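Local atomic coordinates of putative DD-carboxypeptidase TP_0574 (Treponema pallidum, PDB entry 1O75), a protein that binds penicillin and shows zinc-dependent carboxypeptidase activity on synthetic depsipeptides, possibly acting as a D,D-carboxypeptidase on peptidoglycan of this spirochaete. Residues V53-H58 with K279-S284; H222-S227 with D283-T288; C296-N299 with R304-G307. The protein carries 2 engineered substitutions. All blocks are in the same frame, centred on the assembly; numbering follows the deposited sequence.

Interaction 1 (V53-H58 with K279-S284); sequences VSRATH and KHSADS
The ammonium NZ of K279, whose side chain runs past V53, is gripped by three oxygens: it forms a salt bridge with D46 and hydrogen bonds to the carbonyls of M49 and D51. With its charged end fixed there, the lysine offers its aliphatic part to the valine. The two side chains run antiparallel at this point, CG2 of V53, anti to the carbonyl carbon, lying 3.8 Å from K279 CE and as near to CD.

The second half of the contact is polar but slack. R55 NH1 reaches S281 O at 3.3 Å in a weak bond, since the N-H...O angle is only 123°. The arginine arrives by bending at its third torsion (chi3 -93°). One face of its guanidinium is covered near the rim by S281 OG, 3.5 Å from NH1 yet at an angle too poor for bonding, while CA of A282 sits at the edge.

The loop that receives these groups is stiffened from within. K279 N donates to D283 OD2 over 2.8 Å, H280 ND1 and S284 OG share a bond of 2.8 Å, and A282 N makes a weak bond of 2.9 Å to H280 O. This last link closes a classic gamma turn centred on S281, presented by the domain C family region to strand 53-56, which pairs with strand 143-163 in the large mixed sheet.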
loop_
_atom_site.group_PDB
_atom_site.type_symbol
_atom_site.label_atom_id
_atom_site.label_comp_id
_atom_site.label_asym_id
_atom_site.label_seq_id
_atom_site.Cartn_x
_atom_site.Cartn_y
_atom_site.Cartn_z
ATOM N N VAL B 53 1.186 25.763 9.475
ATOM C CA VAL B 53 2.072 24.684 9.013
ATOM C C VAL B 53 2.732 25.014 7.647
ATOM O O VAL B 53 2.152 24.679 6.616
ATOM C CB VAL B 53 1.247 23.358 8.857
ATOM C CG1 VAL B 53 2.093 22.249 8.226
ATOM C CG2 VAL B 53 0.728 22.902 10.215
ATOM N N SER B 54 3.917 25.648 7.644
ATOM C CA SER B 54 4.643 26.013 6.407
ATOM C C SER B 54 5.885 25.152 6.130
ATOM O O SER B 54 7.012 25.542 6.462
ATOM C CB SER B 54 5.099 27.464 6.444
ATOM O OG SER B 54 5.850 27.758 5.267
ATOM N N ARG B 55 5.678 24.024 5.465
ATOM C CA ARG B 55 6.736 23.064 5.206
ATOM C C ARG B 55 7.190 22.822 3.764
ATOM O O ARG B 55 6.508 23.172 2.800
ATOM C CB ARG B 55 6.300 21.730 5.794
ATOM C CG ARG B 55 4.998 21.235 5.176
ATOM C CD ARG B 55 4.370 20.121 6.009
ATOM N NE ARG B 55 4.756 18.778 5.581
ATOM C CZ ARG B 55 4.631 17.692 6.345
ATOM N NH1 ARG B 55 4.142 17.800 7.576
ATOM N NH2 ARG B 55 4.977 16.495 5.881
ATOM N N ALA B 56 8.352 22.184 3.655
ATOM C CA ALA B 56 8.946 21.832 2.376
ATOM C C ALA B 56 8.228 20.572 1.908
ATOM O O ALA B 56 8.051 19.627 2.673
ATOM C CB ALA B 56 10.435 21.557 2.552
ATOM N N THR B 57 7.799 20.552 0.657
ATOM C CA THR B 57 7.100 19.383 0.160
ATOM C C THR B 57 6.923 19.359 -1.341
ATOM O O THR B 57 7.013 20.378 -2.012
ATOM C CB THR B 57 5.713 19.268 0.792
ATOM O OG1 THR B 57 4.971 18.225 0.144
ATOM C CG2 THR B 57 4.968 20.562 0.635
ATOM N N HIS B 58 6.642 18.151 -1.820
ATOM C CA HIS B 58 6.415 17.790 -3.220
ATOM C C HIS B 58 5.095 18.318 -3.785
ATOM O O HIS B 58 5.002 18.617 -4.978
ATOM C CB HIS B 58 6.399 16.266 -3.320
ATOM C CG HIS B 58 5.575 15.616 -2.246
ATOM N ND1 HIS B 58 5.960 15.601 -0.920
ATOM C CD2 HIS B 58 4.351 15.039 -2.286
ATOM C CE1 HIS B 58 5.007 15.047 -0.192
ATOM N NE2 HIS B 58 4.019 14.699 -0.997
ATOM N N LYS B 279 -2.642 19.168 14.140
ATOM C CA LYS B 279 -2.674 19.890 12.864
ATOM C C LYS B 279 -2.517 18.837 11.776
ATOM O O LYS B 279 -1.636 17.985 11.851
ATOM C CB LYS B 279 -1.533 20.904 12.815
ATOM C CG LYS B 279 -1.702 21.973 13.874
ATOM C CD LYS B 279 -0.744 23.138 13.688
ATOM C CE LYS B 279 0.685 22.741 13.966
ATOM N NZ LYS B 279 1.581 23.957 13.987
ATOM N N HIS B 280 -3.367 18.886 10.761
ATOM C CA HIS B 280 -3.276 17.867 9.723
ATOM C C HIS B 280 -1.957 17.958 8.969
ATOM O O HIS B 280 -1.359 19.020 8.885
ATOM C CB HIS B 280 -4.448 17.985 8.749
ATOM C CG HIS B 280 -4.610 16.777 7.891
ATOM N ND1 HIS B 280 -4.829 15.522 8.422
ATOM C CD2 HIS B 280 -4.550 16.618 6.547
ATOM C CE1 HIS B 280 -4.897 14.641 7.440
ATOM N NE2 HIS B 280 -4.730 15.278 6.294
ATOM N N SER B 281 -1.510 16.821 8.454
ATOM C CA SER B 281 -0.267 16.700 7.709
ATOM C C SER B 281 0.898 16.583 8.678
ATOM O O SER B 281 1.733 15.708 8.542
ATOM C CB SER B 281 -0.062 17.887 6.776
ATOM O OG SER B 281 1.068 17.623 5.979
ATOM N N ALA B 282 0.957 17.449 9.674
ATOM C CA ALA B 282 2.034 17.328 10.646
ATOM C C ALA B 282 1.740 16.183 11.632
ATOM O O ALA B 282 2.629 15.400 11.959
ATOM C CB ALA B 282 2.204 18.653 11.416
ATOM N N ASP B 283 0.485 16.066 12.077
ATOM C CA ASP B 283 0.116 15.057 13.082
ATOM C C ASP B 283 -0.828 13.968 12.620
ATOM O O ASP B 283 -1.003 12.952 13.315
ATOM C CB ASP B 283 -0.526 15.749 14.294
ATOM C CG ASP B 283 0.300 16.911 14.796
ATOM O OD1 ASP B 283 1.536 16.770 14.870
ATOM O OD2 ASP B 283 -0.278 17.966 15.110
ATOM N N SER B 284 -1.469 14.185 11.474
ATOM C CA SER B 284 -2.394 13.184 10.957
ATOM C C SER B 284 -2.316 13.173 9.441
ATOM O O SER B 284 -1.951 14.172 8.827
ATOM C CB SER B 284 -3.838 13.470 11.388
ATOM O OG SER B 284 -4.266 14.788 11.062
#

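Interaction 2 (H222-S227 with D283-T288); sequences HSRFGS and DSWWKT. With PDX (2,3-di-O-sulfo-alpha-D-glucopyranose), chain C.
R224 swings its side chain out from its turn towards W285 with chi1 near trans (174°), and a bend at the second torsion lays it over the indole. W285 meets it with CG held between its own backbone N and carbonyl carbon: chi1 53° brings the indole to the arginine, and a second torsion near perpendicular turns a face to it. The arginine passes over the ring antiparallel to the tryptophan side chain.

The aliphatic part of R224 makes the more centred contact: CD stands over the six-membered ring, 3.7 Å from its centroid, in a CH-pi interaction. Further along, the guanidinium lies off-centre, beside the axis of the five-membered ring, in a cation-pi contact, CZ lying 4.0 Å from that centroid. The guanidinium and indole planes are inclined by 32°, so the guanidinium does not lie flat on the indole. NH1 is modelled too close to the ring, and its exact place is doubtful. S227 adds OG at 4.1 Å from W285 CH2, approaching obliquely.

R224 and S227 are the two ends of a type II beta turn, closed by S227 N to R224 O at 3.3 Å, which brings both side chains to one indole. F225, between them, packs on G369 of the second subunit.

Farther along 283-288, K287 borders the sulfated glucose, but with its aliphatic root: CB is 3.3 Å from PDX O2S. R290 N and R88 NH1 hydrogen-bond the sugar.

Across the two segments the chemistry is therefore dispersion and charge-pi attraction, without hydrogen bonds: a methylene sits centred over the six-membered ring, while the charge, displaced from the axis of the five-membered ring, probably adds an electrostatic pull.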
loop_
_atom_site.group_PDB
_atom_site.type_symbol
_atom_site.label_atom_id
_atom_site.label_comp_id
_atom_site.label_asym_id
_atom_site.label_seq_id
_atom_site.Cartn_x
_atom_site.Cartn_y
_atom_site.Cartn_z
ATOM N N HIS B 222 8.348 3.586 13.871
ATOM C CA HIS B 222 9.294 4.169 12.908
ATOM C C HIS B 222 8.594 4.232 11.567
ATOM O O HIS B 222 9.201 3.965 10.533
ATOM C CB HIS B 222 10.542 3.304 12.723
ATOM C CG HIS B 222 11.118 2.788 13.997
ATOM N ND1 HIS B 222 10.907 1.497 14.432
ATOM C CD2 HIS B 222 11.878 3.389 14.941
ATOM C CE1 HIS B 222 11.515 1.327 15.592
ATOM N NE2 HIS B 222 12.110 2.459 15.923
ATOM N N SER B 223 7.321 4.587 11.574
ATOM C CA SER B 223 6.565 4.604 10.333
ATOM C C SER B 223 6.639 5.885 9.514
ATOM O O SER B 223 6.586 5.840 8.283
ATOM C CB SER B 223 5.113 4.251 10.643
ATOM O OG SER B 223 5.075 3.063 11.419
ATOM N N ARG B 224 6.763 7.020 10.186
ATOM C CA ARG B 224 6.836 8.287 9.485
ATOM C C ARG B 224 7.908 9.111 10.155
ATOM O O ARG B 224 8.046 9.085 11.378
ATOM C CB ARG B 224 5.478 8.999 9.548
ATOM C CG ARG B 224 5.456 10.405 8.962
ATOM C CD ARG B 224 4.123 10.681 8.291
ATOM N NE ARG B 224 3.904 12.108 8.051
ATOM C CZ ARG B 224 2.910 12.603 7.319
ATOM N NH1 ARG B 224 2.043 11.791 6.741
ATOM N NH2 ARG B 224 2.766 13.909 7.178
ATOM N N PHE B 225 8.680 9.834 9.356
ATOM C CA PHE B 225 9.746 10.655 9.905
ATOM C C PHE B 225 9.207 11.616 10.969
ATOM O O PHE B 225 8.207 12.292 10.768
ATOM C CB PHE B 225 10.436 11.451 8.788
ATOM C CG PHE B 225 11.526 12.369 9.285
ATOM C CD1 PHE B 225 12.682 11.850 9.856
ATOM C CD2 PHE B 225 11.378 13.752 9.211
ATOM C CE1 PHE B 225 13.683 12.697 10.348
ATOM C CE2 PHE B 225 12.373 14.608 9.700
ATOM C CZ PHE B 225 13.526 14.075 10.270
ATOM N N GLY B 226 9.863 11.652 12.120
ATOM C CA GLY B 226 9.430 12.574 13.148
ATOM C C GLY B 226 8.450 12.108 14.206
ATOM O O GLY B 226 8.347 12.756 15.233
ATOM N N SER B 227 7.713 11.025 13.983
ATOM C CA SER B 227 6.787 10.586 15.022
ATOM C C SER B 227 7.432 9.623 16.029
ATOM O O SER B 227 8.164 8.716 15.655
ATOM C CB SER B 227 5.553 9.896 14.408
ATOM O OG SER B 227 4.727 10.824 13.713
ATOM N N ASP B 283 0.485 16.066 12.077
ATOM C CA ASP B 283 0.116 15.057 13.082
ATOM C C ASP B 283 -0.828 13.968 12.620
ATOM O O ASP B 283 -1.003 12.952 13.315
ATOM C CB ASP B 283 -0.526 15.749 14.294
ATOM C CG ASP B 283 0.300 16.911 14.796
ATOM O OD1 ASP B 283 1.536 16.770 14.870
ATOM O OD2 ASP B 283 -0.278 17.966 15.110
ATOM N N SER B 284 -1.469 14.185 11.474
ATOM C CA SER B 284 -2.394 13.184 10.957
ATOM C C SER B 284 -2.316 13.173 9.441
ATOM O O SER B 284 -1.951 14.172 8.827
ATOM C CB SER B 284 -3.838 13.470 11.388
ATOM O OG SER B 284 -4.266 14.788 11.062
ATOM N N TRP B 285 -2.664 12.043 8.846
ATOM C CA TRP B 285 -2.604 11.968 7.401
ATOM C C TRP B 285 -3.458 10.839 6.873
ATOM O O TRP B 285 -3.839 9.905 7.616
ATOM C CB TRP B 285 -1.143 11.830 6.939
ATOM C CG TRP B 285 -0.408 10.707 7.583
ATOM C CD1 TRP B 285 -0.270 9.433 7.104
ATOM C CD2 TRP B 285 0.241 10.725 8.870
ATOM N NE1 TRP B 285 0.417 8.657 8.010
ATOM C CE2 TRP B 285 0.741 9.421 9.103
ATOM C CE3 TRP B 285 0.442 11.710 9.844
ATOM C CZ2 TRP B 285 1.428 9.076 10.278
ATOM C CZ3 TRP B 285 1.125 11.367 11.017
ATOM C CH2 TRP B 285 1.607 10.062 11.220
ATOM N N TRP B 286 -3.818 10.972 5.597
ATOM C CA TRP B 286 -4.613 9.968 4.911
ATOM C C TRP B 286 -4.341 10.129 3.416
ATOM O O TRP B 286 -3.824 11.169 2.997
ATOM C CB TRP B 286 -6.118 10.126 5.215
ATOM C CG TRP B 286 -6.691 11.513 5.109
ATOM C CD1 TRP B 286 -7.007 12.349 6.152
ATOM C CD2 TRP B 286 -7.064 12.214 3.913
ATOM N NE1 TRP B 286 -7.552 13.514 5.677
ATOM C CE2 TRP B 286 -7.601 13.466 4.311
ATOM C CE3 TRP B 286 -7.006 11.908 2.550
ATOM C CZ2 TRP B 286 -8.070 14.414 3.394
ATOM C CZ3 TRP B 286 -7.478 12.856 1.625
ATOM C CH2 TRP B 286 -8.002 14.098 2.063
ATOM N N LYS B 287 -4.652 9.092 2.643
ATOM C CA LYS B 287 -4.480 9.093 1.182
ATOM C C LYS B 287 -5.861 8.947 0.536
ATOM O O LYS B 287 -6.854 8.682 1.218
ATOM C CB LYS B 287 -3.631 7.905 0.730
ATOM C CG LYS B 287 -2.353 7.702 1.504
ATOM C CD LYS B 287 -1.311 8.737 1.173
ATOM C CE LYS B 287 -0.020 8.438 1.939
ATOM N NZ LYS B 287 0.910 9.609 2.012
ATOM N N THR B 288 -5.920 9.076 -0.787
ATOM C CA THR B 288 -7.194 8.968 -1.496
ATOM C C THR B 288 -7.380 7.588 -2.117
ATOM O O THR B 288 -8.257 7.385 -2.962
ATOM C CB THR B 288 -7.270 10.014 -2.607
ATOM O OG1 THR B 288 -6.159 9.831 -3.487
ATOM C CG2 THR B 288 -7.218 11.395 -2.028
HETATM C C1 PDX C . -1.502 1.565 -0.418
HETATM C C2 PDX C . -2.372 2.457 -1.289
HETATM C C3 PDX C . -2.635 1.791 -2.634
HETATM C C4 PDX C . -1.346 1.360 -3.339
HETATM C C5 PDX C . -0.542 0.479 -2.404
HETATM C C6 PDX C . 0.776 0.054 -2.956
HETATM O O2 PDX C . -3.601 2.692 -0.571
HETATM O O3 PDX C . -3.312 2.734 -3.477
HETATM O O4 PDX C . -1.620 0.713 -4.608
HETATM O O5 PDX C . -0.284 1.173 -1.119
HETATM O O6 PDX C . 1.832 0.403 -2.030
HETATM O O1S PDX C . -5.198 4.188 0.192
HETATM O O2S PDX C . -3.335 5.110 -0.977
HETATM O O3S PDX C . -3.002 4.164 1.262
HETATM O O1X PDX C . -4.905 3.667 -4.842
HETATM O O2X PDX C . -5.477 2.037 -3.197
HETATM O O3X PDX C . -4.338 1.354 -5.192
HETATM S S PDX C . -3.892 4.052 -0.085
HETATM S "S'" PDX C . -4.600 2.399 -4.171
#

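Interaction 3 (C296-N299 with R304-G307). With XE (xenon), chain F.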
loop_
_atom_site.group_PDB
_atom_site.type_symbol
_atom_site.label_atom_id
_atom_site.label_comp_id
_atom_site.label_asym_id
_atom_site.label_seq_id
_atom_site.Cartn_x
_atom_site.Cartn_y
_atom_site.Cartn_z
ATOM N N CYS B 296 -2.599 8.822 12.803
ATOM C CA CYS B 296 -2.403 9.896 13.781
ATOM C C CYS B 296 -1.064 9.636 14.442
ATOM O O CYS B 296 -0.823 8.526 14.899
ATOM C CB CYS B 296 -3.481 9.817 14.879
ATOM S SG CYS B 296 -5.123 9.938 14.246
ATOM N N GLY B 297 -0.217 10.653 14.508
ATOM C CA GLY B 297 1.069 10.470 15.139
ATOM C C GLY B 297 1.343 11.504 16.207
ATOM O O GLY B 297 0.633 12.513 16.308
ATOM N N ILE B 298 2.389 11.277 16.988
ATOM C CA ILE B 298 2.717 12.236 18.021
ATOM C C ILE B 298 4.222 12.261 18.240
ATOM O O ILE B 298 4.902 11.260 18.038
ATOM C CB ILE B 298 1.995 11.874 19.349
ATOM C CG1 ILE B 298 2.131 13.014 20.359
ATOM C CG2 ILE B 298 2.578 10.561 19.940
ATOM C CD1 ILE B 298 1.338 12.754 21.654
ATOM N N ASN B 299 4.740 13.426 18.582
ATOM C CA ASN B 299 6.158 13.543 18.923
ATOM C C ASN B 299 6.115 14.203 20.289
ATOM O O ASN B 299 5.695 15.343 20.408
ATOM C CB ASN B 299 6.933 14.433 17.952
ATOM C CG ASN B 299 8.406 14.503 18.308
ATOM O OD1 ASN B 299 8.768 15.030 19.363
ATOM N ND2 ASN B 299 9.262 13.963 17.438
ATOM N N ARG B 304 3.109 21.635 21.218
ATOM C CA ARG B 304 1.681 21.393 21.377
ATOM C C ARG B 304 1.365 20.090 22.100
ATOM O O ARG B 304 0.202 19.821 22.402
ATOM C CB ARG B 304 0.956 21.432 20.020
ATOM C CG ARG B 304 1.386 20.378 18.976
ATOM C CD ARG B 304 0.679 20.668 17.600
ATOM N NE ARG B 304 1.232 19.824 16.536
ATOM C CZ ARG B 304 2.394 20.054 15.922
ATOM N NH1 ARG B 304 3.112 21.118 16.241
ATOM N NH2 ARG B 304 2.890 19.172 15.051
ATOM N N PHE B 305 2.386 19.281 22.355
ATOM C CA PHE B 305 2.227 18.008 23.072
ATOM C C PHE B 305 3.046 18.002 24.378
ATOM O O PHE B 305 3.343 16.952 24.943
ATOM C CB PHE B 305 2.655 16.821 22.183
ATOM C CG PHE B 305 1.853 16.711 20.905
ATOM C CD1 PHE B 305 0.471 16.785 20.946
ATOM C CD2 PHE B 305 2.485 16.550 19.666
ATOM C CE1 PHE B 305 -0.294 16.709 19.762
ATOM C CE2 PHE B 305 1.739 16.466 18.469
ATOM C CZ PHE B 305 0.348 16.549 18.514
ATOM N N LYS B 306 3.395 19.188 24.848
ATOM C CA LYS B 306 4.199 19.321 26.058
ATOM C C LYS B 306 3.612 18.514 27.218
ATOM O O LYS B 306 2.456 18.702 27.576
ATOM C CB LYS B 306 4.292 20.800 26.460
ATOM C CG LYS B 306 5.243 21.033 27.623
ATOM C CD LYS B 306 5.288 22.497 28.061
ATOM C CE LYS B 306 6.080 22.625 29.363
ATOM N NZ LYS B 306 6.372 24.047 29.711
ATOM N N GLY B 307 4.411 17.606 27.773
ATOM C CA GLY B 307 3.972 16.798 28.897
ATOM C C GLY B 307 3.480 15.421 28.500
ATOM O O GLY B 307 3.203 14.582 29.358
HETATM XE XE XE F . -1.241 9.515 18.125
#
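I298 and F305 pack together where strand 293-298 leaves one sheet of the domain C beta-sandwich and the chain turns as a beta arch towards strand 311-319 of the other, in a domain assigned to the immunoglobulin-like E-set clan.

The apolar contact dominates. I298 CG1 lies over one face of the F305 ring, 3.8 Å from its centroid and 19° off the normal, a CH-pi arrangement; its nearest ring atom is CD2, at 3.6 Å. CG1 is anti to the backbone N of I298 (chi1 -170°), which carries this branch, rather than CG2, to the phenyl. On the opposite face R304 CG stands above the ring centre, so the phenyl is sandwiched between two aliphatic groups.

Polar atoms work round this core. N299 O approaches the ring edge near its plane, 3.5 Å from F305 CD2. The amide of N299 turns elsewhere, with OD1 taking the backbone N of G301 and ND2 bonding to G226 O. The guanidinium of R304 joins D283 in a salt bridge and also bonds to the carbonyl of D46.

Dispersion contacts with xenon form the third group. Y260 and F331 complete the pocket with C296 and G297. I298 reaches the atom through CB, at 4.2 Å, so one residue borders both phenyl and gas; closer still are G297 C at 3.8 Å and C296 O, 3.4 Å from the xenon.

Overall arrangement
Interaction 3 is buried in the sandwich of domain C and is mainly apolar; interaction 2 lies at the surface, where charge meets an indole face; interaction 1, partly buried, joins parts of two sequence-family regions through a lysine stem and one weak bond. Interactions 1 and 2 share D283 and S284, and R55 and R224 bring their guanidinium groups close together despite like charge. Residue D283 also ties both to interaction 3: its O probably bonds G297 N at 2.7 Å, where strands 284-285 and 293-298 are neighbours in one sheet. K279 CE touches R304 NH1, so interaction 1 abuts the arch.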